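Local coordinates for protein phenylalanine--tRNA ligase beta subunit (Bacteroides fragilis, PDB 3IG2) that forms, with the alpha subunit, the tetrameric ligase that attaches L-phenylalanine to tRNA(Phe) using ATP, this chain being the core domain of the beta subunit, at residues Cys60-Leu65 with Gly90-Phe95. Numbering follows the deposited sequence.
Sequences CMRQTL and GNCYHF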
loop_
_atom_site.group_PDB
_atom_site.type_symbol
_atom_site.label_atom_id
_atom_site.label_comp_id
_atom_site.label_asym_id
_atom_site.label_seq_id
_atom_site.Cartn_x
_atom_site.Cartn_y
_atom_site.Cartn_z
ATOM N N CYS B 60 36.503 12.873 17.770
ATOM C CA CYS B 60 36.836 12.793 16.355
ATOM C C CYS B 60 35.602 12.997 15.501
ATOM O O CYS B 60 34.478 12.830 15.976
ATOM C CB CYS B 60 37.518 11.447 16.019
ATOM S SG CYS B 60 36.440 9.977 16.104
HETATM N N MSE B 61 35.819 13.347 14.231
HETATM C CA MSE B 61 34.743 13.449 13.255
HETATM C C MSE B 61 34.534 12.097 12.619
HETATM O O MSE B 61 35.509 11.398 12.330
HETATM C CB MSE B 61 35.101 14.480 12.177
HETATM C CG MSE B 61 35.400 15.888 12.765
HETATM SE SE MSE B 61 33.979 16.551 13.917
HETATM C CE MSE B 61 32.604 16.965 12.575
ATOM N N ARG B 62 33.275 11.738 12.350
ATOM C CA ARG B 62 32.976 10.381 11.870
ATOM C C ARG B 62 33.617 10.081 10.511
ATOM O O ARG B 62 33.706 10.942 9.627
ATOM C CB ARG B 62 31.465 10.144 11.799
ATOM C CG ARG B 62 30.742 11.112 10.863
ATOM C CD ARG B 62 29.210 10.829 10.824
ATOM N NE ARG B 62 28.562 11.817 9.968
ATOM C CZ ARG B 62 27.283 12.176 10.031
ATOM N NH1 ARG B 62 26.471 11.635 10.933
ATOM N NH2 ARG B 62 26.828 13.093 9.187
ATOM N N GLN B 63 34.063 8.839 10.369
ATOM C CA GLN B 63 34.597 8.346 9.108
ATOM C C GLN B 63 33.521 7.604 8.334
ATOM O O GLN B 63 33.598 7.495 7.121
ATOM C CB GLN B 63 35.753 7.390 9.383
ATOM C CG GLN B 63 36.885 7.536 8.422
ATOM C CD GLN B 63 38.053 6.579 8.702
ATOM O OE1 GLN B 63 38.467 6.351 9.863
ATOM N NE2 GLN B 63 38.608 6.047 7.632
ATOM N N THR B 64 32.540 7.057 9.064
ATOM C CA THR B 64 31.443 6.307 8.460
ATOM C C THR B 64 30.144 6.730 9.131
ATOM O O THR B 64 30.142 7.071 10.332
ATOM C CB THR B 64 31.639 4.748 8.604
ATOM O OG1 THR B 64 30.521 4.054 8.041
ATOM C CG2 THR B 64 31.812 4.309 10.069
ATOM N N LEU B 65 29.050 6.648 8.387
ATOM C CA LEU B 65 27.719 6.768 8.986
ATOM C C LEU B 65 27.285 5.599 9.852
ATOM O O LEU B 65 26.369 5.727 10.688
ATOM C CB LEU B 65 26.661 6.952 7.895
ATOM C CG LEU B 65 26.785 8.236 7.040
ATOM C CD1 LEU B 65 25.599 8.314 6.144
ATOM C CD2 LEU B 65 26.866 9.443 7.926
ATOM N N GLY B 90 24.554 12.445 5.107
ATOM C CA GLY B 90 25.510 13.165 5.932
ATOM C C GLY B 90 26.925 13.142 5.401
ATOM O O GLY B 90 27.291 12.270 4.604
ATOM N N ASN B 91 27.716 14.117 5.834
ATOM C CA ASN B 91 29.139 14.115 5.541
ATOM C C ASN B 91 29.885 13.183 6.470
ATOM O O ASN B 91 29.525 13.076 7.656
ATOM C CB ASN B 91 29.727 15.507 5.714
ATOM C CG ASN B 91 29.265 16.490 4.619
ATOM O OD1 ASN B 91 28.756 17.547 4.932
ATOM N ND2 ASN B 91 29.450 16.134 3.360
ATOM N N CYS B 92 30.916 12.538 5.911
ATOM C CA CYS B 92 31.956 11.856 6.665
ATOM C C CYS B 92 33.279 12.518 6.348
ATOM O O CYS B 92 33.378 13.265 5.398
ATOM C CB CYS B 92 32.019 10.367 6.296
ATOM S SG CYS B 92 30.562 9.515 6.856
ATOM N N TYR B 93 34.283 12.233 7.165
ATOM C CA TYR B 93 35.540 12.938 7.157
ATOM C C TYR B 93 36.703 11.942 7.211
ATOM O O TYR B 93 36.601 10.890 7.837
ATOM C CB TYR B 93 35.589 13.909 8.352
ATOM C CG TYR B 93 34.435 14.884 8.315
ATOM C CD1 TYR B 93 34.544 16.086 7.615
ATOM C CD2 TYR B 93 33.224 14.581 8.920
ATOM C CE1 TYR B 93 33.479 16.972 7.533
ATOM C CE2 TYR B 93 32.144 15.469 8.851
ATOM C CZ TYR B 93 32.286 16.671 8.159
ATOM O OH TYR B 93 31.247 17.562 8.069
ATOM N N HIS B 94 37.805 12.317 6.573
ATOM C CA HIS B 94 38.947 11.451 6.328
ATOM C C HIS B 94 40.235 12.244 6.488
ATOM O O HIS B 94 40.336 13.414 6.087
ATOM C CB HIS B 94 38.833 10.845 4.915
ATOM C CG HIS B 94 39.980 9.960 4.514
ATOM N ND1 HIS B 94 39.954 8.586 4.665
ATOM C CD2 HIS B 94 41.172 10.250 3.928
ATOM C CE1 HIS B 94 41.082 8.070 4.200
ATOM N NE2 HIS B 94 41.843 9.058 3.757
ATOM N N PHE B 95 41.206 11.607 7.123
ATOM C CA PHE B 95 42.545 12.160 7.254
ATOM C C PHE B 95 43.486 11.304 6.417
ATOM O O PHE B 95 43.568 10.090 6.614
ATOM C CB PHE B 95 42.990 12.172 8.726
ATOM C CG PHE B 95 44.483 12.365 8.913
ATOM C CD1 PHE B 95 45.111 13.541 8.508
ATOM C CD2 PHE B 95 45.259 11.365 9.505
ATOM C CE1 PHE B 95 46.513 13.720 8.684
ATOM C CE2 PHE B 95 46.643 11.525 9.690
ATOM C CZ PHE B 95 47.276 12.706 9.273
HETATM O O HOH W 1 37.322 10.731 10.531
#
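In the core domain of the PheRS beta subunit, which resembles the class II synthetase catalytic fold, the segment 60-65 leaves the small antiparallel sheet at strand 60-61 and passes obliquely over strand 85-95 of the large mixed sheet. The touching parts of the two segments run 126° apart, end to end. One backbone hydrogen bond joins them: Tyr93 N donates to Arg62 O over 2.8 Å, nearly along the C=O axis. Next to it a water donates to both Met61 O and Tyr93 O, and Gln63 CA makes a CA-H...O contact of 3.5 Å with Tyr93 O.

Arg62 supplies the side-chain grip. Its CG sits in the crowded position between backbone N and carbonyl carbon (chi1 60°), and the chain then extends to NE. Arg62 NE (2.8 Å) and NH2 (3.1 Å) both bond side-on to Asn91 O, which lies within about 8° of the guanidinium plane. That fixes the group's rotation, while Leu65 CD2 sits 3.4 Å above the plane, over its centre; NH1 is left to a salt bridge with Glu88. Arg62 NH2 also passes 3.5 Å from Gly90 CA, close against a residue with no side chain.

Where this strand-to-helix connection packs on the mixed sheet before helix 66-75, Cys92 SG meets the Thr64-Leu65 peptide, 3.6 Å from Leu65 N. Met61, present as selenomethionine, bends at chi2 and chi3 and lies beside Tyr93, both pointing the same way.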